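Local coordinates for transcriptional regulator, TetR family (Agrobacterium tumefaciens, PDB 2G7S), which probably binds operator DNA as a dimer and regulates transcription, as TetR-family repressors do, in response to a ligand that is not known, at residues Y91-I96 with I184-L189; G24-F29 with D54-L59; R86-Y91 with S132-A137. All coordinates share one frame; numbering follows the deposited sequence.

Interaction 1: residues Y91-I96 with I184-L189; sequences YWEGCI and ITRPML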
ATOM      1  N   TYR A  91      -5.748 -15.257   9.251  1.00  9.45           N
ATOM      2  CA  TYR A  91      -4.485 -15.707   8.653  1.00 10.49           C
ATOM      3  C   TYR A  91      -3.535 -14.511   8.583  1.00  9.43           C
ATOM      4  O   TYR A  91      -2.378 -14.608   8.995  1.00 10.19           O
ATOM      5  CB  TYR A  91      -4.777 -16.230   7.245  1.00 12.61           C
ATOM      6  CG  TYR A  91      -3.543 -16.251   6.369  1.00 16.41           C
ATOM      7  CD1 TYR A  91      -2.510 -17.201   6.572  1.00 19.07           C
ATOM      8  CD2 TYR A  91      -3.367 -15.277   5.399  1.00 16.19           C
ATOM      9  CE1 TYR A  91      -1.372 -17.164   5.737  1.00 18.00           C
ATOM     10  CE2 TYR A  91      -2.246 -15.258   4.600  1.00 20.17           C
ATOM     11  CZ  TYR A  91      -1.285 -16.183   4.766  1.00 17.80           C
ATOM     12  OH  TYR A  91      -0.146 -16.044   3.884  1.00 24.00           O
ATOM     13  N   TRP A  92      -4.000 -13.363   8.114  1.00  9.64           N
ATOM     14  CA  TRP A  92      -3.085 -12.197   8.003  1.00  8.07           C
ATOM     15  C   TRP A  92      -2.685 -11.668   9.402  1.00  8.25           C
ATOM     16  O   TRP A  92      -1.549 -11.259   9.603  1.00  9.71           O
ATOM     17  CB  TRP A  92      -3.698 -11.088   7.150  1.00  9.41           C
ATOM     18  CG  TRP A  92      -3.374 -11.335   5.755  1.00  9.43           C
ATOM     19  CD1 TRP A  92      -4.258 -11.601   4.702  1.00 11.64           C
ATOM     20  CD2 TRP A  92      -2.053 -11.349   5.179  1.00 10.20           C
ATOM     21  NE1 TRP A  92      -3.523 -11.800   3.527  1.00 13.36           N
ATOM     22  CE2 TRP A  92      -2.178 -11.661   3.802  1.00 11.70           C
ATOM     23  CE3 TRP A  92      -0.780 -11.108   5.708  1.00 12.17           C
ATOM     24  CZ2 TRP A  92      -1.071 -11.740   2.943  1.00 12.39           C
ATOM     25  CZ3 TRP A  92       0.326 -11.223   4.858  1.00 11.76           C
ATOM     26  CH2 TRP A  92       0.147 -11.576   3.489  1.00 12.13           C
ATOM     27  N   GLU A  93      -3.620 -11.698  10.355  1.00  8.71           N
ATOM     28  CA  GLU A  93      -3.229 -11.315  11.714  1.00 10.13           C
ATOM     29  C   GLU A  93      -2.143 -12.190  12.248  1.00 10.47           C
ATOM     30  O   GLU A  93      -1.171 -11.692  12.914  1.00 13.07           O
ATOM     31  CB  GLU A  93      -4.428 -11.394  12.661  1.00 10.86           C
ATOM     32  CG  GLU A  93      -5.409 -10.312  12.350  1.00 10.35           C
ATOM     33  CD  GLU A  93      -6.716 -10.390  13.169  1.00 11.07           C
ATOM     34  OE1 GLU A  93      -7.076 -11.507  13.612  1.00 15.29           O
ATOM     35  OE2 GLU A  93      -7.335  -9.334  13.379  1.00 14.50           O
ATOM     36  N   GLY A  94      -2.217 -13.488  11.989  1.00 10.92           N
ATOM     37  CA  GLY A  94      -1.112 -14.367  12.441  1.00 11.85           C
ATOM     38  C   GLY A  94       0.210 -14.059  11.737  1.00 11.84           C
ATOM     39  O   GLY A  94       1.288 -14.184  12.339  1.00 13.94           O
ATOM     40  N   CYS A  95       0.153 -13.763  10.454  1.00 11.01           N
ATOM     41  CA  CYS A  95       1.401 -13.404   9.724  1.00 10.98           C
ATOM     42  C   CYS A  95       1.997 -12.132  10.296  1.00 10.23           C
ATOM     43  O   CYS A  95       3.252 -11.991  10.407  1.00 11.73           O
ATOM     44  CB  CYS A  95       1.053 -13.100   8.246  1.00 11.70           C
ATOM     45  SG  CYS A  95       0.671 -14.656   7.306  1.00 15.38           S
ATOM     46  N   ILE A  96       1.152 -11.127  10.550  1.00 10.24           N
ATOM     47  CA  ILE A  96       1.703  -9.870  11.130  1.00 10.95           C
ATOM     48  C   ILE A  96       2.266 -10.117  12.562  1.00 13.40           C
ATOM     49  O   ILE A  96       3.325  -9.551  12.907  1.00 14.90           O
ATOM     50  CB  ILE A  96       0.614  -8.799  11.110  1.00 12.25           C
ATOM     51  CG1 ILE A  96       0.298  -8.440   9.665  1.00 12.49           C
ATOM     52  CG2 ILE A  96       0.999  -7.569  11.977  1.00 14.44           C
ATOM     53  CD1 ILE A  96      -1.030  -7.630   9.463  1.00 13.61           C
ATOM     54  N   ILE A 184      -9.169  -2.416  11.499  1.00  8.32           N
ATOM     55  CA  ILE A 184      -9.591  -1.813  10.242  1.00  7.47           C
ATOM     56  C   ILE A 184     -10.445  -2.794   9.421  1.00  7.29           C
ATOM     57  O   ILE A 184     -11.428  -2.318   8.764  1.00  8.11           O
ATOM     58  CB  ILE A 184      -8.359  -1.366   9.433  1.00  7.31           C
ATOM     59  CG1 ILE A 184      -7.738  -0.156  10.131  1.00  8.09           C
ATOM     60  CG2 ILE A 184      -8.686  -1.060   7.967  1.00  7.94           C
ATOM     61  CD1 ILE A 184      -6.341   0.149   9.636  1.00  8.79           C
ATOM     62  N   THR A 185     -10.078  -4.081   9.393  1.00  7.08           N
ATOM     63  CA  THR A 185     -10.741  -4.987   8.471  1.00  7.63           C
ATOM     64  C   THR A 185     -12.015  -5.641   9.042  1.00  7.77           C
ATOM     65  O   THR A 185     -12.936  -5.966   8.269  1.00  8.94           O
ATOM     66  CB  THR A 185      -9.808  -6.121   8.046  1.00  7.31           C
ATOM     67  OG1 THR A 185      -9.284  -6.797   9.199  1.00  8.08           O
ATOM     68  CG2 THR A 185      -8.640  -5.610   7.186  1.00  8.61           C
ATOM     69  N   ARG A 186     -12.063  -5.809  10.362  1.00  8.17           N
ATOM     70  CA  ARG A 186     -13.157  -6.609  10.931  1.00  8.80           C
ATOM     71  C   ARG A 186     -14.508  -5.860  10.889  1.00  9.33           C
ATOM     72  O   ARG A 186     -15.567  -6.501  10.820  1.00 10.85           O
ATOM     73  CB  ARG A 186     -12.770  -7.131  12.329  1.00  9.97           C
ATOM     74  CG  ARG A 186     -11.685  -8.232  12.131  1.00  9.39           C
ATOM     75  CD  ARG A 186     -11.155  -8.665  13.509  1.00 11.17           C
ATOM     76  NE  ARG A 186     -10.200  -9.765  13.380  1.00 10.84           N
ATOM     77  CZ  ARG A 186     -10.593 -11.002  13.141  1.00  9.13           C
ATOM     78  NH1 ARG A 186     -11.918 -11.293  12.996  1.00 12.17           N
ATOM     79  NH2 ARG A 186      -9.666 -11.992  13.029  1.00 11.77           N
ATOM     80  N   PRO A 187     -14.535  -4.531  11.071  1.00  9.85           N
ATOM     81  CA  PRO A 187     -15.882  -3.892  11.041  1.00 10.16           C
ATOM     82  C   PRO A 187     -16.678  -4.191   9.756  1.00 11.49           C
ATOM     83  O   PRO A 187     -17.901  -4.343   9.821  1.00 11.72           O
ATOM     84  CB  PRO A 187     -15.585  -2.406  11.275  1.00 11.04           C
ATOM     85  CG  PRO A 187     -14.334  -2.453  12.175  1.00 10.19           C
ATOM     86  CD  PRO A 187     -13.497  -3.594  11.547  1.00 10.99           C
HETATM   87  N   MSE A 188     -15.999  -4.340   8.608  0.50  9.60           N
HETATM   88  CA  MSE A 188     -16.742  -4.655   7.365  0.50 10.24           C
HETATM   89  C   MSE A 188     -17.429  -5.991   7.515  0.50  9.73           C
HETATM   90  O   MSE A 188     -18.611  -6.153   7.152  0.50 10.43           O
HETATM   91  CB  MSE A 188     -15.848  -4.666   6.116  0.50  9.71           C
HETATM   92  CG  MSE A 188     -16.693  -5.087   4.864  0.50  7.24           C
HETATM   93 SE   MSE A 188     -15.761  -4.809   3.232  0.40 12.07          SE
HETATM   94  CE  MSE A 188     -16.901  -6.024   2.061  0.50 11.50           C
ATOM     95  N   LEU A 189     -16.693  -6.950   8.067  1.00 13.17           N
ATOM     96  CA  LEU A 189     -17.187  -8.324   8.219  1.00 14.57           C
ATOM     97  C   LEU A 189     -18.423  -8.312   9.076  1.00 13.69           C
ATOM     98  O   LEU A 189     -19.422  -8.985   8.780  1.00 15.99           O
ATOM     99  CB  LEU A 189     -16.042  -9.182   8.842  1.00 19.83           C
ATOM    100  CG  LEU A 189     -15.297 -10.064   7.821  1.00 26.34           C
ATOM    101  CD1 LEU A 189     -14.206 -10.644   8.643  1.00 32.14           C
ATOM    102  CD2 LEU A 189     -16.116 -11.231   7.365  1.00 27.38           C
TER
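E93 and R186 bridge two helices whose backbones stay well apart, the closest CA pair being E93 to T185 at 10.3 Å. Segment 91-96 lies on helix 81-98; segment 184-189 lies on helix 180-192, kinked at P187, whose ring nitrogen has no hydrogen to give. The two side chains reach from opposite directions. R186 runs extended from CG to NE, its CG anti to the carbonyl carbon (chi1 -71°), which carries the guanidinium across the gap. The NE-NH2 flank of the guanidinium faces the carboxylate, each nitrogen giving a hydrogen to a different oxygen: NH2 of R186 lies 2.7 Å from OE1 of E93, and NE of R186 lies 2.9 Å from OE2 of E93. Both bonds are nearly straight, and both oxygens sit close to the guanidinium plane. OE1 is met from well above the carboxylate plane and OE2 on the syn side but also out of that plane, in keeping with the 40° turn between the groups. F181 packs against E93, while I89 touches R186. Two near-straight charged bonds would limit rotation of both end groups, and at this partly exposed surface the paired charges would be expected to stabilise each other, tying two helices of the C-terminal domain by a bidentate salt bridge.

Interaction 2: residues G24-F29 with D54-L59; sequences GGYNSF and DLVCKL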
ATOM      1  N   GLY A  24      11.267  -4.412   1.899  1.00 11.05           N
ATOM      2  CA  GLY A  24      11.454  -3.141   1.168  1.00 12.07           C
ATOM      3  C   GLY A  24      11.195  -3.152  -0.307  1.00 11.06           C
ATOM      4  O   GLY A  24      11.571  -2.162  -0.907  1.00 12.57           O
ATOM      5  N   GLY A  25      10.647  -4.229  -0.882  1.00  9.85           N
ATOM      6  CA  GLY A  25      10.344  -4.262  -2.290  1.00 10.88           C
ATOM      7  C   GLY A  25      11.530  -4.611  -3.191  1.00  8.85           C
ATOM      8  O   GLY A  25      12.648  -4.953  -2.758  1.00  9.97           O
ATOM      9  N   TYR A  26      11.279  -4.460  -4.475  1.00  8.26           N
ATOM     10  CA  TYR A  26      12.157  -4.991  -5.507  1.00  9.17           C
ATOM     11  C   TYR A  26      13.583  -4.442  -5.402  1.00  8.31           C
ATOM     12  O   TYR A  26      14.563  -5.144  -5.666  1.00 10.37           O
ATOM     13  CB  TYR A  26      11.576  -4.573  -6.846  1.00  9.28           C
ATOM     14  CG  TYR A  26      12.278  -5.232  -8.012  1.00  9.74           C
ATOM     15  CD1 TYR A  26      11.938  -6.527  -8.405  1.00 10.34           C
ATOM     16  CD2 TYR A  26      13.262  -4.536  -8.766  1.00 11.35           C
ATOM     17  CE1 TYR A  26      12.587  -7.144  -9.506  1.00 11.77           C
ATOM     18  CE2 TYR A  26      13.897  -5.179  -9.868  1.00 12.17           C
ATOM     19  CZ  TYR A  26      13.564  -6.478 -10.195  1.00 11.27           C
ATOM     20  OH  TYR A  26      14.178  -7.120 -11.235  1.00 13.23           O
ATOM     21  N   ASN A  27      13.705  -3.153  -5.105  1.00  8.53           N
ATOM     22  CA  ASN A  27      14.995  -2.446  -5.164  1.00  9.80           C
ATOM     23  C   ASN A  27      15.679  -2.355  -3.826  1.00 12.25           C
ATOM     24  O   ASN A  27      16.685  -1.630  -3.677  1.00 14.63           O
ATOM     25  CB  ASN A  27      14.807  -1.070  -5.803  1.00  9.92           C
ATOM     26  CG  ASN A  27      14.627  -1.157  -7.301  1.00 10.81           C
ATOM     27  OD1 ASN A  27      15.531  -1.661  -7.979  1.00 16.02           O
ATOM     28  ND2 ASN A  27      13.479  -0.699  -7.829  1.00 11.79           N
ATOM     29  N   SER A  28      15.146  -3.046  -2.832  1.00 12.10           N
ATOM     30  CA  SER A  28      15.705  -2.931  -1.482  1.00 13.78           C
ATOM     31  C   SER A  28      16.725  -4.023  -1.184  1.00 15.67           C
ATOM     32  O   SER A  28      17.236  -4.058  -0.042  1.00 18.76           O
ATOM     33  CB  SER A  28      14.600  -3.093  -0.461  1.00 17.12           C
ATOM     34  OG  SER A  28      14.035  -4.389  -0.379  1.00 16.75           O
ATOM     35  N   PHE A  29      16.955  -4.951  -2.110  1.00 14.96           N
ATOM     36  CA  PHE A  29      17.956  -6.023  -1.902  1.00 15.92           C
ATOM     37  C   PHE A  29      18.745  -6.244  -3.164  1.00 16.22           C
ATOM     38  O   PHE A  29      18.298  -5.895  -4.255  1.00 16.27           O
ATOM     39  CB  PHE A  29      17.298  -7.316  -1.411  1.00 17.32           C
ATOM     40  CG  PHE A  29      16.516  -8.009  -2.463  1.00 15.07           C
ATOM     41  CD1 PHE A  29      17.111  -9.059  -3.154  1.00 15.10           C
ATOM     42  CD2 PHE A  29      15.217  -7.590  -2.869  1.00 16.33           C
ATOM     43  CE1 PHE A  29      16.477  -9.736  -4.188  1.00 16.07           C
ATOM     44  CE2 PHE A  29      14.608  -8.251  -3.930  1.00 18.45           C
ATOM     45  CZ  PHE A  29      15.177  -9.323  -4.585  1.00 18.76           C
ATOM     46  N   ASP A  54      13.951 -12.448 -13.457  1.00  7.94           N
ATOM     47  CA  ASP A  54      13.498 -13.813 -13.435  1.00  8.59           C
ATOM     48  C   ASP A  54      13.408 -14.396 -12.005  1.00  8.91           C
ATOM     49  O   ASP A  54      12.434 -15.108 -11.670  1.00  8.97           O
ATOM     50  CB  ASP A  54      14.477 -14.650 -14.228  1.00 10.92           C
ATOM     51  CG  ASP A  54      14.073 -16.138 -14.231  1.00 14.80           C
ATOM     52  OD1 ASP A  54      13.040 -16.435 -14.888  1.00 17.90           O
ATOM     53  OD2 ASP A  54      14.799 -16.925 -13.611  1.00 20.38           O
ATOM     54  N   LEU A  55      14.386 -14.068 -11.161  1.00  8.17           N
ATOM     55  CA  LEU A  55      14.321 -14.532  -9.779  1.00  8.84           C
ATOM     56  C   LEU A  55      13.018 -14.053  -9.125  1.00  8.86           C
ATOM     57  O   LEU A  55      12.288 -14.831  -8.461  1.00  8.94           O
ATOM     58  CB  LEU A  55      15.549 -13.935  -9.075  1.00  9.06           C
ATOM     59  CG  LEU A  55      15.818 -14.478  -7.699  1.00 15.69           C
ATOM     60  CD1 LEU A  55      17.343 -14.164  -7.312  1.00 17.13           C
ATOM     61  CD2 LEU A  55      14.942 -13.822  -6.780  1.00 16.76           C
ATOM     62  N   VAL A  56      12.717 -12.772  -9.327  1.00  8.16           N
ATOM     63  CA  VAL A  56      11.502 -12.239  -8.661  1.00  7.56           C
ATOM     64  C   VAL A  56      10.210 -12.788  -9.324  1.00  7.92           C
ATOM     65  O   VAL A  56       9.230 -13.068  -8.587  1.00  7.87           O
ATOM     66  CB  VAL A  56      11.572 -10.710  -8.645  1.00  7.91           C
ATOM     67  CG1 VAL A  56      10.255 -10.124  -8.074  1.00  9.10           C
ATOM     68  CG2 VAL A  56      12.786 -10.288  -7.772  1.00  9.42           C
ATOM     69  N   CYS A  57      10.204 -13.014 -10.638  1.00  7.74           N
ATOM     70  CA  CYS A  57       9.005 -13.662 -11.180  1.00  7.91           C
ATOM     71  C   CYS A  57       8.819 -15.031 -10.574  1.00  8.50           C
ATOM     72  O   CYS A  57       7.674 -15.411 -10.283  1.00  9.56           O
ATOM     73  CB  CYS A  57       9.148 -13.831 -12.693  1.00  8.98           C
ATOM     74  SG  CYS A  57       8.877 -12.322 -13.637  1.00 10.31           S
ATOM     75  N   LYS A  58       9.919 -15.781 -10.401  0.50  9.32           N
ATOM     76  CA  LYS A  58       9.804 -17.123  -9.807  0.50  9.35           C
ATOM     77  C   LYS A  58       9.332 -17.059  -8.354  0.50  8.81           C
ATOM     78  O   LYS A  58       8.618 -17.946  -7.889  0.50  9.53           O
ATOM     79  CB  LYS A  58      11.151 -17.836  -9.896  0.50 10.21           C
ATOM     80  CG  LYS A  58      11.448 -18.184 -11.346  0.50 14.05           C
ATOM     81  CD  LYS A  58      10.659 -19.410 -11.760  0.50 17.51           C
ATOM     82  CE  LYS A  58      10.773 -19.645 -13.271  0.50 18.54           C
ATOM     83  NZ  LYS A  58      12.070 -19.217 -13.776  0.50 15.75           N
ATOM     84  N   LEU A  59       9.833 -16.075  -7.621  1.00  9.55           N
ATOM     85  CA  LEU A  59       9.427 -15.911  -6.239  1.00  9.35           C
ATOM     86  C   LEU A  59       7.955 -15.569  -6.176  1.00  9.70           C
ATOM     87  O   LEU A  59       7.244 -16.110  -5.293  1.00 10.29           O
ATOM     88  CB  LEU A  59      10.286 -14.718  -5.717  1.00 14.27           C
ATOM     89  CG  LEU A  59      10.260 -13.991  -4.425  1.00 16.69           C
ATOM     90  CD1 LEU A  59      11.498 -13.060  -4.375  1.00 15.22           C
ATOM     91  CD2 LEU A  59       8.964 -13.339  -4.106  1.00 13.42           C
TER
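The turn that follows helix 6-24 in the N-terminal, DNA-binding domain packs here on the start of helix 52-77, with Y26 and F29 meeting V56. Closest is CG2 of V56, 3.6 Å from CE1 of Y26; the tyrosine comes with CG anti to its own N (chi1 -171°), which swings the CD1-CE1 side of the ring to the valine. CG1 of V56 lies at the same ring's edge, 4.0 Å from CD1 of Y26. F29 turns the CZ end of its ring edge to the valine, CZ of F29 standing 4.1 Å from CG2 of V56, which lies near the phenyl plane. Only carbon atoms meet across the contact, and all three residues are buried. G25 leaves the helix with a positive phi, which favours glycine, and its O accepts from both N of S28 (3.1 Å) and OG of S28 (2.8 Å). NZ of K52 bonds to the O atoms of Y26 and F29. L20, I21 and I34 also pack against F29, and V120 of helix 118-144 brings the C-terminal part of the chain to V56. Such apolar packing of the loop between helices 6-24 and 31-38 on helix 52-77 belongs to the TetR-type DNA-binding domain, whose helix-turn-helix is formed by helices 31-38 and 42-48.

Interaction 3: residues R86-Y91 with S132-A137; sequences RAYIGY and SDWLTA
Y88 on helix 81-98 meets W134 on helix 118-144 ring to ring, while the nearest CA atoms, those of Y88 and L135, lie 9.9 Å apart. Along the second segment, S132 and D133 come first and turn from the contact to helix 154-173, where R155 is a partner of both. W134 carries the contact. Its CG is anti to the backbone N (chi1 -178°), which brings the indole out to helix 81-98, and CZ3 of W134 comes to 4.2 Å from CG of Y88. The tyrosine and indole pass one another pointing opposite ways; their six-membered rings are oblique, with planes at 55° and centroids 5.9 Å apart. L135 follows, bringing the end of its side chain nearer to Y88 than its backbone. T136 then turns back on its own helix, where its N and its OG1, the latter 2.7 Å from O of S132, reach that oxygen from opposite faces of the carbonyl plane. I71 of helix 52-77 touches both Y88 and W134, and the ring of Y88 also meets W92 edge-to-face. NE1 of W134 is bonded to E75, while CZ3 on the six-membered ring meets the tyrosine obliquely. The contact has no hydrogen bond and rests on aromatic carbon packing, van der Waals and hydrophobic in kind; the bond to E75 would restrict the indole's rotation and thereby help set the ring angle.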
ATOM      1  N   ARG A  86     -13.678 -14.484   7.686  1.00  7.94           N
ATOM      2  CA  ARG A  86     -13.118 -14.212   9.018  1.00  8.89           C
ATOM      3  C   ARG A  86     -11.790 -14.985   9.178  1.00  7.98           C
ATOM      4  O   ARG A  86     -10.800 -14.480   9.795  1.00  8.18           O
ATOM      5  CB  ARG A  86     -14.083 -14.732  10.109  1.00  9.25           C
ATOM      6  CG  ARG A  86     -13.717 -14.195  11.546  1.00 10.86           C
ATOM      7  CD  ARG A  86     -14.545 -14.894  12.680  1.00 12.47           C
ATOM      8  NE  ARG A  86     -15.958 -14.922  12.318  1.00 11.89           N
ATOM      9  CZ  ARG A  86     -16.763 -13.875  12.415  1.00 12.78           C
ATOM     10  NH1 ARG A  86     -16.294 -12.729  12.952  1.00 12.34           N
ATOM     11  NH2 ARG A  86     -18.052 -13.941  11.991  1.00 14.49           N
ATOM     12  N   ALA A  87     -11.724 -16.211   8.639  1.00  7.80           N
ATOM     13  CA  ALA A  87     -10.485 -16.989   8.771  1.00  8.34           C
ATOM     14  C   ALA A  87      -9.363 -16.387   7.928  1.00  7.51           C
ATOM     15  O   ALA A  87      -8.186 -16.455   8.310  1.00  8.92           O
ATOM     16  CB  ALA A  87     -10.713 -18.467   8.339  1.00  9.21           C
ATOM     17  N   TYR A  88      -9.703 -15.795   6.797  1.00  7.54           N
ATOM     18  CA  TYR A  88      -8.683 -15.098   5.966  1.00  7.34           C
ATOM     19  C   TYR A  88      -8.103 -13.897   6.740  1.00  7.03           C
ATOM     20  O   TYR A  88      -6.860 -13.700   6.748  1.00  8.49           O
ATOM     21  CB  TYR A  88      -9.382 -14.711   4.637  1.00  7.24           C
ATOM     22  CG  TYR A  88      -8.573 -13.775   3.791  1.00  7.13           C
ATOM     23  CD1 TYR A  88      -7.483 -14.192   3.075  1.00  9.63           C
ATOM     24  CD2 TYR A  88      -8.912 -12.451   3.707  1.00 10.16           C
ATOM     25  CE1 TYR A  88      -6.726 -13.252   2.274  1.00  8.00           C
ATOM     26  CE2 TYR A  88      -8.188 -11.556   2.940  1.00 11.76           C
ATOM     27  CZ  TYR A  88      -7.123 -11.939   2.244  1.00  7.63           C
ATOM     28  OH  TYR A  88      -6.420 -11.036   1.453  1.00 10.34           O
ATOM     29  N   ILE A  89      -8.958 -13.109   7.385  0.50  6.46           N
ATOM     30  CA  ILE A  89      -8.488 -12.027   8.225  0.50  7.36           C
ATOM     31  C   ILE A  89      -7.556 -12.563   9.314  0.50  6.45           C
ATOM     32  O   ILE A  89      -6.526 -11.948   9.637  0.50  7.19           O
ATOM     33  CB  ILE A  89      -9.664 -11.234   8.824  0.50  7.72           C
ATOM     34  CG1 ILE A  89     -10.355 -10.460   7.694  0.50  7.69           C
ATOM     35  CG2 ILE A  89      -9.229 -10.277   9.998  0.50  6.72           C
ATOM     36  CD1 ILE A  89     -11.542  -9.678   8.170  0.50  7.57           C
ATOM     37  N   GLY A  90      -7.956 -13.684   9.917  1.00  7.40           N
ATOM     38  CA  GLY A  90      -7.121 -14.290  10.983  1.00  8.77           C
ATOM     39  C   GLY A  90      -5.772 -14.758  10.481  1.00  9.09           C
ATOM     40  O   GLY A  90      -4.739 -14.641  11.202  1.00  9.90           O
ATOM     41  N   TYR A  91      -5.748 -15.257   9.251  1.00  9.45           N
ATOM     42  CA  TYR A  91      -4.485 -15.707   8.653  1.00 10.49           C
ATOM     43  C   TYR A  91      -3.535 -14.511   8.583  1.00  9.43           C
ATOM     44  O   TYR A  91      -2.378 -14.608   8.995  1.00 10.19           O
ATOM     45  CB  TYR A  91      -4.777 -16.230   7.245  1.00 12.61           C
ATOM     46  CG  TYR A  91      -3.543 -16.251   6.369  1.00 16.41           C
ATOM     47  CD1 TYR A  91      -2.510 -17.201   6.572  1.00 19.07           C
ATOM     48  CD2 TYR A  91      -3.367 -15.277   5.399  1.00 16.19           C
ATOM     49  CE1 TYR A  91      -1.372 -17.164   5.737  1.00 18.00           C
ATOM     50  CE2 TYR A  91      -2.246 -15.258   4.600  1.00 20.17           C
ATOM     51  CZ  TYR A  91      -1.285 -16.183   4.766  1.00 17.80           C
ATOM     52  OH  TYR A  91      -0.146 -16.044   3.884  1.00 24.00           O
ATOM     53  N   SER A 132      -9.109 -11.028  -5.908  1.00  6.85           N
ATOM     54  CA  SER A 132     -10.422 -10.402  -6.095  1.00  7.74           C
ATOM     55  C   SER A 132     -11.443 -11.456  -6.548  1.00  7.50           C
ATOM     56  O   SER A 132     -12.597 -11.471  -6.064  1.00  7.90           O
ATOM     57  CB  SER A 132     -10.318  -9.292  -7.148  1.00  8.45           C
ATOM     58  OG  SER A 132     -11.615  -8.701  -7.273  1.00  8.63           O
ATOM     59  N   ASP A 133     -11.054 -12.369  -7.453  1.00  8.16           N
ATOM     60  CA  ASP A 133     -11.975 -13.389  -7.905  1.00  7.48           C
ATOM     61  C   ASP A 133     -12.400 -14.270  -6.719  1.00  7.92           C
ATOM     62  O   ASP A 133     -13.587 -14.706  -6.681  1.00  8.70           O
ATOM     63  CB  ASP A 133     -11.316 -14.267  -8.979  1.00  9.50           C
ATOM     64  CG  ASP A 133     -11.150 -13.583 -10.333  1.00 10.80           C
ATOM     65  OD1 ASP A 133     -11.641 -12.459 -10.542  1.00 11.00           O
ATOM     66  OD2 ASP A 133     -10.491 -14.243 -11.179  1.00 15.88           O
ATOM     67  N   TRP A 134     -11.428 -14.679  -5.910  1.00  8.05           N
ATOM     68  CA  TRP A 134     -11.776 -15.541  -4.764  1.00  8.22           C
ATOM     69  C   TRP A 134     -12.724 -14.846  -3.823  1.00  7.55           C
ATOM     70  O   TRP A 134     -13.750 -15.425  -3.405  1.00  8.09           O
ATOM     71  CB  TRP A 134     -10.490 -15.993  -4.013  1.00  9.06           C
ATOM     72  CG  TRP A 134     -10.815 -16.925  -2.867  1.00  8.93           C
ATOM     73  CD1 TRP A 134     -11.137 -18.262  -3.007  1.00 12.34           C
ATOM     74  CD2 TRP A 134     -10.870 -16.643  -1.454  1.00  9.20           C
ATOM     75  NE1 TRP A 134     -11.417 -18.805  -1.774  1.00 13.90           N
ATOM     76  CE2 TRP A 134     -11.251 -17.840  -0.804  1.00 12.04           C
ATOM     77  CE3 TRP A 134     -10.645 -15.520  -0.680  1.00  9.99           C
ATOM     78  CZ2 TRP A 134     -11.365 -17.939   0.591  1.00 12.43           C
ATOM     79  CZ3 TRP A 134     -10.771 -15.636   0.735  1.00 11.39           C
ATOM     80  CH2 TRP A 134     -11.160 -16.830   1.322  1.00 11.41           C
ATOM     81  N   LEU A 135     -12.389 -13.635  -3.421  1.00  6.81           N
ATOM     82  CA  LEU A 135     -13.269 -12.901  -2.489  1.00  6.79           C
ATOM     83  C   LEU A 135     -14.667 -12.714  -3.114  1.00  5.97           C
ATOM     84  O   LEU A 135     -15.678 -12.762  -2.411  1.00  7.40           O
ATOM     85  CB  LEU A 135     -12.637 -11.511  -2.186  1.00  7.13           C
ATOM     86  CG  LEU A 135     -11.366 -11.585  -1.349  1.00  6.53           C
ATOM     87  CD1 LEU A 135     -10.710 -10.213  -1.405  1.00  8.49           C
ATOM     88  CD2 LEU A 135     -11.688 -11.967   0.132  1.00  9.27           C
ATOM     89  N   THR A 136     -14.709 -12.438  -4.407  1.00  6.73           N
ATOM     90  CA  THR A 136     -16.000 -12.238  -5.079  1.00  6.20           C
ATOM     91  C   THR A 136     -16.829 -13.510  -4.956  1.00  6.86           C
ATOM     92  O   THR A 136     -18.018 -13.457  -4.644  1.00  8.09           O
ATOM     93  CB  THR A 136     -15.787 -11.870  -6.597  1.00  6.94           C
ATOM     94  OG1 THR A 136     -15.131 -10.600  -6.682  1.00  7.71           O
ATOM     95  CG2 THR A 136     -17.136 -11.805  -7.379  1.00  8.06           C
ATOM     96  N   ALA A 137     -16.199 -14.660  -5.222  1.00  7.32           N
ATOM     97  CA  ALA A 137     -16.924 -15.936  -5.125  1.00  7.93           C
ATOM     98  C   ALA A 137     -17.377 -16.222  -3.687  1.00  7.78           C
ATOM     99  O   ALA A 137     -18.506 -16.736  -3.506  1.00  9.92           O
ATOM    100  CB  ALA A 137     -16.102 -17.056  -5.709  1.00  9.03           C
TER

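How the interactions relate
Interactions 1 and 3 lie on neighbouring turns of helix 81-98, centres about 10 Å apart, and share Y91; they touch directly, for example where NH1 of R186 packs on CG of R86. Helix 81-98 thus meets helix 180-192 through a charged pair at the surface and helix 118-144 through partly buried aromatic carbon. Interaction 2, the buried one, has its centre about 26 Å from that of interaction 1 and 25 Å from that of interaction 3, across the chain's centre in the DNA-binding domain, and is made through carbon atoms alone. Helix 52-77 runs from interaction 2 to interaction 3. Residues within interactions 1 and 2 also touch the second subunit; those of interaction 3 do not.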